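Local structure of glial cell-derived neurotrophic factor (Rattus norvegicus, 1AGQ) at residues L49-L54 and T60-I65; I65-S70 and A107-L112; L112-L115 and Y121-L124. The protein acts as a cystine-knot growth factor of the transforming growth factor beta superfamily, a neurotrophic factor that probably signals by binding cell-surface receptors as a dimer. One frame throughout, in Å; residues are numbered along the deposited sequence.

Interaction 1 (L49-L54 and T60-I65); sequences LNVTDL and TKEELI
The carbonyl oxygen of Glu62 is gripped twice: Val51 N donates to Glu62 O at 2.8 Å, nearly straight at the hydrogen, with the donor 31° out of the carbonyl plane, and a water donates to it as well. The same water donates to Thr60 O and accepts from Thr52 N, so it ties the two segments together just beyond the last bridge, the non-hydrogen-bonded pair Asn50 and Glu63. One pair further in, Leu49 and Leu64 form an antiparallel hydrogen-bonded pair, with Leu49 N to Leu64 O at 2.8 Å and Leu64 N to Leu49 O at 2.9 Å. This is the end of the two-stranded antiparallel finger formed by strands 43-50 and 63-70, in a TGF-beta-like cystine-knot fold. Past Asn50 the chain leaves the sheet in a short 3-10 turn, where Asn50 N donates to Asp53 OD2 at 2.8 Å, arriving from above the carboxylate plane. On the side of Leu49 and Leu64, a chi1 of 80° carries Leu64 CD2 toward the facing segment, where it meets Val51 CG2 at 3.8 Å. Val51 CG2 also lies alongside Glu62 CB, 3.6 Å away, while Val51 CB meets the methyl Thr60 CG2 at 3.8 Å. Thr60 OG1 closes an ST turn by accepting from Glu62 N. Val51 also rests on Phe114, and Leu49 packs on Leu87 of the second subunit.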
ATOM      1  N   LEU B  49      13.796  10.411  14.148  1.00 31.23           N
ATOM      2  CA  LEU B  49      15.119  11.014  14.110  1.00 31.16           C
ATOM      3  C   LEU B  49      15.164  12.311  14.900  1.00 32.64           C
ATOM      4  O   LEU B  49      14.143  12.876  15.256  1.00 27.39           O
ATOM      5  CB  LEU B  49      15.522  11.334  12.667  1.00 29.16           C
ATOM      6  CG  LEU B  49      15.605  10.247  11.579  1.00 27.90           C
ATOM      7  CD1 LEU B  49      15.703  10.914  10.224  1.00 32.63           C
ATOM      8  CD2 LEU B  49      16.802   9.356  11.816  1.00 33.31           C
ATOM      9  N   ASN B  50      16.378  12.771  15.175  1.00 35.54           N
ATOM     10  CA  ASN B  50      16.558  14.045  15.848  1.00 32.45           C
ATOM     11  C   ASN B  50      16.755  14.970  14.666  1.00 25.75           C
ATOM     12  O   ASN B  50      17.382  14.593  13.690  1.00 25.21           O
ATOM     13  CB  ASN B  50      17.833  14.041  16.692  1.00 34.46           C
ATOM     14  CG  ASN B  50      17.766  13.052  17.826  1.00 28.68           C
ATOM     15  OD1 ASN B  50      18.691  12.237  17.988  1.00 46.54           O
ATOM     16  ND2 ASN B  50      16.715  13.092  18.604  1.00 27.13           N
ATOM     17  N   VAL B  51      16.227  16.179  14.736  1.00 26.40           N
ATOM     18  CA  VAL B  51      16.434  17.092  13.634  1.00 29.96           C
ATOM     19  C   VAL B  51      17.938  17.241  13.371  1.00 34.92           C
ATOM     20  O   VAL B  51      18.350  17.532  12.256  1.00 37.13           O
ATOM     21  CB  VAL B  51      15.796  18.443  13.935  1.00 27.13           C
ATOM     22  CG1 VAL B  51      16.262  19.493  12.925  1.00 32.87           C
ATOM     23  CG2 VAL B  51      14.287  18.284  13.885  1.00 24.50           C
ATOM     24  N   THR B  52      18.760  17.029  14.395  1.00 34.96           N
ATOM     25  CA  THR B  52      20.202  17.122  14.191  1.00 39.33           C
ATOM     26  C   THR B  52      20.711  15.920  13.371  1.00 38.16           C
ATOM     27  O   THR B  52      21.793  15.972  12.800  1.00 47.47           O
ATOM     28  CB  THR B  52      20.958  17.233  15.553  1.00 39.16           C
ATOM     29  OG1 THR B  52      20.577  16.160  16.430  1.00 41.81           O
ATOM     30  CG2 THR B  52      20.612  18.545  16.228  1.00 34.90           C
ATOM     31  N   ASP B  53      19.923  14.847  13.297  1.00 41.14           N
ATOM     32  CA  ASP B  53      20.296  13.655  12.517  1.00 45.93           C
ATOM     33  C   ASP B  53      20.180  13.928  11.006  1.00 47.13           C
ATOM     34  O   ASP B  53      20.746  13.198  10.194  1.00 52.27           O
ATOM     35  CB  ASP B  53      19.369  12.462  12.821  1.00 41.07           C
ATOM     36  CG  ASP B  53      19.647  11.795  14.157  1.00 54.32           C
ATOM     37  OD1 ASP B  53      20.813  11.773  14.606  1.00 49.66           O
ATOM     38  OD2 ASP B  53      18.678  11.275  14.757  1.00 35.27           O
ATOM     39  N   LEU B  54      19.431  14.967  10.631  1.00 46.87           N
ATOM     40  CA  LEU B  54      19.210  15.287   9.224  1.00 40.03           C
ATOM     41  C   LEU B  54      20.375  15.907   8.472  1.00 47.03           C
ATOM     42  O   LEU B  54      20.322  16.044   7.245  1.00 44.74           O
ATOM     43  CB  LEU B  54      17.997  16.196   9.086  1.00 38.11           C
ATOM     44  CG  LEU B  54      16.750  15.799   9.879  1.00 35.05           C
ATOM     45  CD1 LEU B  54      15.677  16.857   9.662  1.00 40.19           C
ATOM     46  CD2 LEU B  54      16.253  14.418   9.455  1.00 33.43           C
ATOM     47  N   THR B  60      19.537  21.878  17.616  1.00 36.24           N
ATOM     48  CA  THR B  60      18.267  21.825  18.343  1.00 30.02           C
ATOM     49  C   THR B  60      18.021  20.439  18.950  1.00 31.46           C
ATOM     50  O   THR B  60      18.700  19.473  18.619  1.00 35.57           O
ATOM     51  CB  THR B  60      17.071  22.143  17.388  1.00 27.46           C
ATOM     52  OG1 THR B  60      15.835  22.006  18.100  1.00 37.23           O
ATOM     53  CG2 THR B  60      17.064  21.179  16.217  1.00 32.71           C
ATOM     54  N   LYS B  61      17.046  20.354  19.854  1.00 33.21           N
ATOM     55  CA  LYS B  61      16.673  19.089  20.484  1.00 35.96           C
ATOM     56  C   LYS B  61      15.407  18.566  19.785  1.00 34.45           C
ATOM     57  O   LYS B  61      14.863  17.524  20.140  1.00 35.69           O
ATOM     58  CB  LYS B  61      16.376  19.293  21.969  1.00 40.86           C
ATOM     59  N   GLU B  62      14.955  19.303  18.784  1.00 28.86           N
ATOM     60  CA  GLU B  62      13.758  18.932  18.042  1.00 31.03           C
ATOM     61  C   GLU B  62      13.900  17.516  17.460  1.00 25.69           C
ATOM     62  O   GLU B  62      14.973  17.122  17.012  1.00 27.95           O
ATOM     63  CB  GLU B  62      13.530  19.953  16.930  1.00 31.07           C
ATOM     64  CG  GLU B  62      12.137  19.927  16.311  1.00 37.50           C
ATOM     65  CD  GLU B  62      11.095  20.610  17.185  1.00 49.71           C
ATOM     66  OE1 GLU B  62      11.490  21.284  18.165  1.00 45.25           O
ATOM     67  OE2 GLU B  62       9.884  20.474  16.895  1.00 38.26           O
ATOM     68  N   GLU B  63      12.822  16.746  17.519  1.00 27.96           N
ATOM     69  CA  GLU B  63      12.812  15.387  16.976  1.00 30.21           C
ATOM     70  C   GLU B  63      11.673  15.324  15.982  1.00 30.98           C
ATOM     71  O   GLU B  63      10.801  16.192  15.973  1.00 34.16           O
ATOM     72  CB  GLU B  63      12.531  14.358  18.066  1.00 29.52           C
ATOM     73  CG  GLU B  63      13.547  14.339  19.181  1.00 42.12           C
ATOM     74  CD  GLU B  63      13.347  13.174  20.126  1.00 48.49           C
ATOM     75  OE1 GLU B  63      12.201  12.680  20.242  1.00 58.90           O
ATOM     76  OE2 GLU B  63      14.341  12.757  20.756  1.00 63.16           O
ATOM     77  N   LEU B  64      11.660  14.282  15.162  1.00 28.95           N
ATOM     78  CA  LEU B  64      10.591  14.141  14.216  1.00 30.13           C
ATOM     79  C   LEU B  64      10.544  12.731  13.688  1.00 24.49           C
ATOM     80  O   LEU B  64      11.509  11.962  13.804  1.00 25.88           O
ATOM     81  CB  LEU B  64      10.784  15.120  13.043  1.00 27.36           C
ATOM     82  CG  LEU B  64      11.783  14.661  11.976  1.00 29.62           C
ATOM     83  CD1 LEU B  64      11.569  15.415  10.667  1.00 33.77           C
ATOM     84  CD2 LEU B  64      13.184  14.888  12.500  1.00 30.95           C
ATOM     85  N   ILE B  65       9.378  12.380  13.163  1.00 24.82           N
ATOM     86  CA  ILE B  65       9.215  11.092  12.527  1.00 22.84           C
ATOM     87  C   ILE B  65       9.441  11.460  11.045  1.00 21.86           C
ATOM     88  O   ILE B  65       8.641  12.182  10.455  1.00 27.26           O
ATOM     89  CB  ILE B  65       7.788  10.550  12.673  1.00 26.95           C
ATOM     90  CG1 ILE B  65       7.404  10.423  14.151  1.00 29.30           C
ATOM     91  CG2 ILE B  65       7.709   9.206  11.998  1.00 23.08           C
ATOM     92  CD1 ILE B  65       8.255   9.429  14.909  1.00 38.00           C
TER
HETATM   93  O   HOH W   1      17.796  17.154  17.210  1.00 31.00           O

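Interaction 2 (I65-S70 and A107-L112); sequences IFRYCS and AFDDDL
One oxygen of the Asp109 carboxylate, OD1, lies at the edge of the Arg67 guanidinium, the two planes 24° apart. Asp109 OD1, only 18° out of the guanidinium plane, accepts a hydrogen bond from Arg67 NH2 at 2.8 Å through its syn lone pair. The N-H...O angle of 149° makes this charged bond somewhat bent. The second oxygen does not complete a two-pronged bridge, since Asp109 OD2 stays 3.8 Å from Arg67 NE. That nitrogen donates instead to the carbonyl of Ala129, which helps fix the rotation of the guanidinium, while Asp109 OD2 is hydrogen-bonded to the hydroxyl of Ser128.

The two side chains cross at about a right angle. Arg67 reaches across because its chain runs extended through chi2 and then bends at chi3, which swings the guanidinium to present NH2 to the acid. Two waters also link Asp109 OD2 to Ile65 O, each lying 2.9 Å from Asp109 OD2 and 3.0 Å from Ile65 O. The backbones are well apart, with Arg67 CA 8.6 Å from Asp109 CA, and no direct backbone bond joins the segments; side chains and solvent make the connection. With several partners around it, the carboxylate would probably favour its charged form.

The centre of this surface contact lies about 7 Å from the centre of the chain. Strand 63-70 carries Cys69, whose disulfide to Cys132 leads into strand 129-134, the partner of strand 103-108. The salt bridge thus ties a strand of one finger to the connection between strands 103-108 and 112-115 of the other, beside a disulfide of the cystine knot characteristic of TGF-beta-like growth factors.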
ATOM      1  N   ILE B  65       9.378  12.380  13.163  1.00 24.82           N
ATOM      2  CA  ILE B  65       9.215  11.092  12.527  1.00 22.84           C
ATOM      3  C   ILE B  65       9.441  11.460  11.045  1.00 21.86           C
ATOM      4  O   ILE B  65       8.641  12.182  10.455  1.00 27.26           O
ATOM      5  CB  ILE B  65       7.788  10.550  12.673  1.00 26.95           C
ATOM      6  CG1 ILE B  65       7.404  10.423  14.151  1.00 29.30           C
ATOM      7  CG2 ILE B  65       7.709   9.206  11.998  1.00 23.08           C
ATOM      8  CD1 ILE B  65       8.255   9.429  14.909  1.00 38.00           C
ATOM      9  N   PHE B  66      10.548  11.025  10.464  1.00 20.45           N
ATOM     10  CA  PHE B  66      10.799  11.340   9.070  1.00 22.85           C
ATOM     11  C   PHE B  66      10.232  10.160   8.284  1.00 21.54           C
ATOM     12  O   PHE B  66      10.440   9.010   8.663  1.00 20.24           O
ATOM     13  CB  PHE B  66      12.296  11.480   8.823  1.00 21.19           C
ATOM     14  CG  PHE B  66      12.677  11.464   7.366  1.00 17.46           C
ATOM     15  CD1 PHE B  66      12.432  12.565   6.561  1.00 25.55           C
ATOM     16  CD2 PHE B  66      13.261  10.333   6.801  1.00 23.73           C
ATOM     17  CE1 PHE B  66      12.757  12.546   5.213  1.00 23.53           C
ATOM     18  CE2 PHE B  66      13.586  10.310   5.444  1.00 25.32           C
ATOM     19  CZ  PHE B  66      13.331  11.418   4.655  1.00 23.37           C
ATOM     20  N   ARG B  67       9.489  10.439   7.219  1.00 22.81           N
ATOM     21  CA  ARG B  67       8.942   9.353   6.412  1.00 21.76           C
ATOM     22  C   ARG B  67       9.389   9.488   4.968  1.00 19.96           C
ATOM     23  O   ARG B  67       9.466  10.577   4.429  1.00 20.23           O
ATOM     24  CB  ARG B  67       7.419   9.336   6.504  1.00 18.64           C
ATOM     25  CG  ARG B  67       6.970   9.150   7.941  1.00 21.02           C
ATOM     26  CD  ARG B  67       5.506   8.780   7.999  1.00 27.39           C
ATOM     27  NE  ARG B  67       4.660   9.912   7.643  1.00 31.79           N
ATOM     28  CZ  ARG B  67       3.354   9.948   7.874  1.00 44.44           C
ATOM     29  NH1 ARG B  67       2.769   8.908   8.451  1.00 39.40           N
ATOM     30  NH2 ARG B  67       2.638  11.029   7.568  1.00 36.97           N
ATOM     31  N   TYR B  68       9.740   8.355   4.372  1.00 21.30           N
ATOM     32  CA  TYR B  68      10.200   8.363   3.002  1.00 22.04           C
ATOM     33  C   TYR B  68       9.496   7.265   2.230  1.00 25.95           C
ATOM     34  O   TYR B  68       8.983   6.318   2.823  1.00 18.14           O
ATOM     35  CB  TYR B  68      11.721   8.178   2.949  1.00 17.63           C
ATOM     36  CG  TYR B  68      12.223   6.857   3.470  1.00 24.19           C
ATOM     37  CD1 TYR B  68      12.447   6.668   4.827  1.00 17.23           C
ATOM     38  CD2 TYR B  68      12.527   5.804   2.599  1.00 24.57           C
ATOM     39  CE1 TYR B  68      12.971   5.468   5.320  1.00 16.42           C
ATOM     40  CE2 TYR B  68      13.054   4.587   3.091  1.00 28.19           C
ATOM     41  CZ  TYR B  68      13.274   4.430   4.451  1.00 23.37           C
ATOM     42  OH  TYR B  68      13.756   3.229   4.961  1.00 21.50           O
ATOM     43  N   CYS B  69       9.486   7.422   0.907  1.00 22.59           N
ATOM     44  CA  CYS B  69       8.844   6.504  -0.027  1.00 24.53           C
ATOM     45  C   CYS B  69       9.879   5.677  -0.779  1.00 31.48           C
ATOM     46  O   CYS B  69      10.933   6.183  -1.202  1.00 26.69           O
ATOM     47  CB  CYS B  69       8.021   7.316  -1.032  1.00 21.85           C
ATOM     48  SG  CYS B  69       6.739   8.346  -0.283  1.00 28.23           S
ATOM     49  N   SER B  70       9.587   4.395  -0.935  1.00 26.91           N
ATOM     50  CA  SER B  70      10.482   3.508  -1.653  1.00 33.17           C
ATOM     51  C   SER B  70       9.742   2.243  -2.051  1.00 29.79           C
ATOM     52  O   SER B  70       8.776   1.850  -1.403  1.00 30.96           O
ATOM     53  CB  SER B  70      11.703   3.168  -0.795  1.00 31.35           C
ATOM     54  OG  SER B  70      11.358   2.360   0.314  1.00 28.01           O
ATOM     55  N   ALA B 107       2.386  13.473  -1.478  1.00 26.72           N
ATOM     56  CA  ALA B 107       1.911  14.422  -0.480  1.00 31.31           C
ATOM     57  C   ALA B 107       3.007  14.519   0.586  1.00 33.37           C
ATOM     58  O   ALA B 107       3.709  13.545   0.856  1.00 26.58           O
ATOM     59  CB  ALA B 107       0.618  13.934   0.132  1.00 36.84           C
ATOM     60  N   PHE B 108       3.150  15.697   1.181  1.00 32.28           N
ATOM     61  CA  PHE B 108       4.182  15.913   2.194  1.00 30.63           C
ATOM     62  C   PHE B 108       3.563  16.248   3.551  1.00 32.31           C
ATOM     63  O   PHE B 108       2.447  16.782   3.645  1.00 28.14           O
ATOM     64  CB  PHE B 108       5.114  17.059   1.750  1.00 25.86           C
ATOM     65  CG  PHE B 108       6.065  16.684   0.645  1.00 36.87           C
ATOM     66  CD1 PHE B 108       7.263  16.035   0.924  1.00 33.02           C
ATOM     67  CD2 PHE B 108       5.747  16.961  -0.693  1.00 36.71           C
ATOM     68  CE1 PHE B 108       8.140  15.658  -0.105  1.00 32.06           C
ATOM     69  CE2 PHE B 108       6.618  16.587  -1.725  1.00 33.71           C
ATOM     70  CZ  PHE B 108       7.813  15.935  -1.433  1.00 35.41           C
ATOM     71  N   ASP B 109       4.280  15.914   4.617  1.00 33.58           N
ATOM     72  CA  ASP B 109       3.797  16.209   5.952  1.00 30.60           C
ATOM     73  C   ASP B 109       3.713  17.729   6.025  1.00 29.69           C
ATOM     74  O   ASP B 109       4.292  18.434   5.195  1.00 27.78           O
ATOM     75  CB  ASP B 109       4.784  15.705   7.015  1.00 32.71           C
ATOM     76  CG  ASP B 109       4.626  14.232   7.322  1.00 34.24           C
ATOM     77  OD1 ASP B 109       3.497  13.696   7.216  1.00 31.64           O
ATOM     78  OD2 ASP B 109       5.637  13.597   7.677  1.00 39.25           O
ATOM     79  N   ASP B 110       3.012  18.241   7.026  1.00 32.05           N
ATOM     80  CA  ASP B 110       2.891  19.679   7.173  1.00 37.60           C
ATOM     81  C   ASP B 110       4.240  20.285   7.546  1.00 33.15           C
ATOM     82  O   ASP B 110       5.105  19.609   8.114  1.00 31.70           O
ATOM     83  CB  ASP B 110       1.857  20.022   8.256  1.00 40.37           C
ATOM     84  CG  ASP B 110       0.442  19.589   7.872  1.00 53.18           C
ATOM     85  OD1 ASP B 110       0.038  19.825   6.717  1.00 52.61           O
ATOM     86  OD2 ASP B 110      -0.269  19.017   8.725  1.00 57.01           O
ATOM     87  N   ASP B 111       4.410  21.559   7.193  1.00 30.87           N
ATOM     88  CA  ASP B 111       5.625  22.310   7.507  1.00 37.36           C
ATOM     89  C   ASP B 111       5.920  22.125   9.002  1.00 31.70           C
ATOM     90  O   ASP B 111       4.993  22.062   9.809  1.00 35.04           O
ATOM     91  CB  ASP B 111       5.408  23.802   7.220  1.00 36.80           C
ATOM     92  CG  ASP B 111       5.322  24.112   5.730  1.00 48.82           C
ATOM     93  OD1 ASP B 111       5.553  23.210   4.911  1.00 41.93           O
ATOM     94  OD2 ASP B 111       5.020  25.284   5.378  1.00 45.75           O
ATOM     95  N   LEU B 112       7.199  22.008   9.355  1.00 28.72           N
ATOM     96  CA  LEU B 112       7.604  21.854  10.750  1.00 29.43           C
ATOM     97  C   LEU B 112       8.333  23.155  11.104  1.00 33.05           C
ATOM     98  O   LEU B 112       9.334  23.495  10.470  1.00 27.48           O
ATOM     99  CB  LEU B 112       8.554  20.651  10.920  1.00 24.19           C
ATOM    100  CG  LEU B 112       9.324  20.639  12.249  1.00 34.61           C
ATOM    101  CD1 LEU B 112       8.348  20.623  13.409  1.00 41.86           C
ATOM    102  CD2 LEU B 112      10.243  19.438  12.308  1.00 21.75           C
TER
HETATM  103  O   HOH W   2       5.672  11.968  10.060  1.00 32.29           O
HETATM  104  O   HOH W   3       7.236  14.725   9.853  1.00 34.83           O

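Interaction 3 (L112-L115 and Y121-L124); sequences LSFL and YHIL
His122 CB lies over one face of the Phe114 ring, a CH-pi contact 4.1 Å from CB to the ring centroid and displaced toward the rim. At the edge of that ring, near its plane, Leu124 CG comes within 4.0 Å of Phe114 CE1. The Phe114 and His122 rings meet obliquely, their planes 38° apart. Chi1 of 65° places Phe114 CG between its backbone N and carbonyl carbon, bringing the ring across toward the facing strand. Along the same face, Leu112 CD2 and Leu124 CD1 meet at 3.9 Å, the two side chains pointing the same way. The other face is more exposed: Ser113 OG and Tyr121 OH share a hydrogen bond of 2.9 Å, and Leu115 CD2 touches Tyr121 CB at 3.7 Å, near the edge of the tyrosine ring.

Two backbone pairs set this register. Leu112 and Leu124 exchange bonds, Leu124 N to Leu112 O being 2.7 Å, and Phe114 and His122 do likewise, with His122 N to Phe114 O at 2.9 Å. Beyond them, Asp116 accepts from His122 NE2, and Tyr58 meets the rings of both Phe114 and His122 edge-to-face. Strands 112-115 and 121-124 form a beta hairpin, antiparallel at 159°, whose Phe114 face packs against the loop bearing Tyr58 and Glu62 beside strand 63-70, while Leu124 touches Met79 of the second subunit.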
ATOM      1  N   LEU B 112       7.199  22.008   9.355  1.00 28.72           N
ATOM      2  CA  LEU B 112       7.604  21.854  10.750  1.00 29.43           C
ATOM      3  C   LEU B 112       8.333  23.155  11.104  1.00 33.05           C
ATOM      4  O   LEU B 112       9.334  23.495  10.470  1.00 27.48           O
ATOM      5  CB  LEU B 112       8.554  20.651  10.920  1.00 24.19           C
ATOM      6  CG  LEU B 112       9.324  20.639  12.249  1.00 34.61           C
ATOM      7  CD1 LEU B 112       8.348  20.623  13.409  1.00 41.86           C
ATOM      8  CD2 LEU B 112      10.243  19.438  12.308  1.00 21.75           C
ATOM      9  N   SER B 113       7.792  23.885  12.079  1.00 31.49           N
ATOM     10  CA  SER B 113       8.360  25.153  12.553  1.00 29.27           C
ATOM     11  C   SER B 113       8.978  24.871  13.913  1.00 26.41           C
ATOM     12  O   SER B 113       8.417  24.111  14.711  1.00 27.76           O
ATOM     13  CB  SER B 113       7.255  26.196  12.757  1.00 28.32           C
ATOM     14  OG  SER B 113       6.827  26.754  11.538  1.00 47.51           O
ATOM     15  N   PHE B 114      10.130  25.472  14.182  1.00 24.48           N
ATOM     16  CA  PHE B 114      10.754  25.279  15.487  1.00 24.95           C
ATOM     17  C   PHE B 114      11.799  26.349  15.717  1.00 22.13           C
ATOM     18  O   PHE B 114      12.241  27.033  14.778  1.00 21.54           O
ATOM     19  CB  PHE B 114      11.389  23.872  15.614  1.00 25.56           C
ATOM     20  CG  PHE B 114      12.539  23.626  14.679  1.00 34.66           C
ATOM     21  CD1 PHE B 114      12.314  23.189  13.373  1.00 34.43           C
ATOM     22  CD2 PHE B 114      13.856  23.842  15.095  1.00 25.37           C
ATOM     23  CE1 PHE B 114      13.376  22.973  12.499  1.00 38.96           C
ATOM     24  CE2 PHE B 114      14.925  23.627  14.221  1.00 32.05           C
ATOM     25  CZ  PHE B 114      14.681  23.191  12.923  1.00 31.39           C
ATOM     26  N   LEU B 115      12.160  26.533  16.981  1.00 22.83           N
ATOM     27  CA  LEU B 115      13.190  27.492  17.312  1.00 21.32           C
ATOM     28  C   LEU B 115      14.385  26.616  17.679  1.00 23.01           C
ATOM     29  O   LEU B 115      14.229  25.595  18.369  1.00 29.97           O
ATOM     30  CB  LEU B 115      12.757  28.398  18.483  1.00 22.40           C
ATOM     31  CG  LEU B 115      11.504  29.284  18.316  1.00 26.54           C
ATOM     32  CD1 LEU B 115      11.324  30.158  19.552  1.00 24.91           C
ATOM     33  CD2 LEU B 115      11.626  30.166  17.079  1.00 27.67           C
ATOM     34  N   TYR B 121      14.341  31.044  14.483  1.00 23.47           N
ATOM     35  CA  TYR B 121      13.192  30.390  13.877  1.00 27.05           C
ATOM     36  C   TYR B 121      13.566  29.705  12.563  1.00 29.29           C
ATOM     37  O   TYR B 121      14.282  30.270  11.739  1.00 27.39           O
ATOM     38  CB  TYR B 121      12.088  31.423  13.618  1.00 20.66           C
ATOM     39  CG  TYR B 121      10.906  30.872  12.848  1.00 23.69           C
ATOM     40  CD1 TYR B 121      10.937  30.789  11.456  1.00 25.37           C
ATOM     41  CD2 TYR B 121       9.761  30.451  13.503  1.00 22.87           C
ATOM     42  CE1 TYR B 121       9.838  30.294  10.747  1.00 27.53           C
ATOM     43  CE2 TYR B 121       8.669  29.962  12.811  1.00 23.24           C
ATOM     44  CZ  TYR B 121       8.718  29.889  11.432  1.00 25.50           C
ATOM     45  OH  TYR B 121       7.611  29.411  10.753  1.00 38.01           O
ATOM     46  N   HIS B 122      13.084  28.476  12.382  1.00 24.76           N
ATOM     47  CA  HIS B 122      13.346  27.709  11.171  1.00 26.23           C
ATOM     48  C   HIS B 122      12.085  26.960  10.794  1.00 27.15           C
ATOM     49  O   HIS B 122      11.290  26.586  11.663  1.00 22.58           O
ATOM     50  CB  HIS B 122      14.429  26.661  11.406  1.00 27.33           C
ATOM     51  CG  HIS B 122      15.758  27.225  11.772  1.00 31.51           C
ATOM     52  ND1 HIS B 122      16.579  27.849  10.856  1.00 31.86           N
ATOM     53  CD2 HIS B 122      16.445  27.200  12.938  1.00 29.47           C
ATOM     54  CE1 HIS B 122      17.714  28.185  11.448  1.00 34.36           C
ATOM     55  NE2 HIS B 122      17.655  27.801  12.710  1.00 29.91           N
ATOM     56  N   ILE B 123      11.896  26.724   9.497  1.00 24.61           N
ATOM     57  CA  ILE B 123      10.731  25.960   9.041  1.00 26.70           C
ATOM     58  C   ILE B 123      11.226  24.939   8.009  1.00 22.42           C
ATOM     59  O   ILE B 123      12.051  25.252   7.142  1.00 31.67           O
ATOM     60  CB  ILE B 123       9.631  26.894   8.429  1.00 29.41           C
ATOM     61  CG1 ILE B 123       8.466  26.064   7.884  1.00 32.57           C
ATOM     62  CG2 ILE B 123      10.218  27.741   7.310  1.00 36.43           C
ATOM     63  CD1 ILE B 123       7.183  26.835   7.761  1.00 31.60           C
ATOM     64  N   LEU B 124      10.788  23.703   8.156  1.00 27.08           N
ATOM     65  CA  LEU B 124      11.144  22.659   7.203  1.00 28.94           C
ATOM     66  C   LEU B 124       9.866  22.492   6.391  1.00 28.08           C
ATOM     67  O   LEU B 124       8.788  22.299   6.955  1.00 33.37           O
ATOM     68  CB  LEU B 124      11.494  21.361   7.923  1.00 29.06           C
ATOM     69  CG  LEU B 124      12.664  21.462   8.905  1.00 39.35           C
ATOM     70  CD1 LEU B 124      12.888  20.107   9.551  1.00 34.93           C
ATOM     71  CD2 LEU B 124      13.909  21.932   8.177  1.00 41.98           C
TER

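Interactions 1 and 3 are antiparallel strand pairs, each partly buried, with backbone bonds in register, and in interaction 3 most of the apolar packing is on one face; both lie far from the chain's centre. Interaction 2 is a surface contact nearer that centre, where an ion pair and bridging waters stand in for backbone pairing. Strand 63-70 serves interactions 1 and 2, which share Ile65, and Leu112 passes from interaction 2 into interaction 3. The two hairpin-like contacts also meet each other: Thr60 CG2 reaches Phe114 CE2 at 3.8 Å, and Glu62 packs on Leu112 and Phe114. All three have residues touching the second subunit.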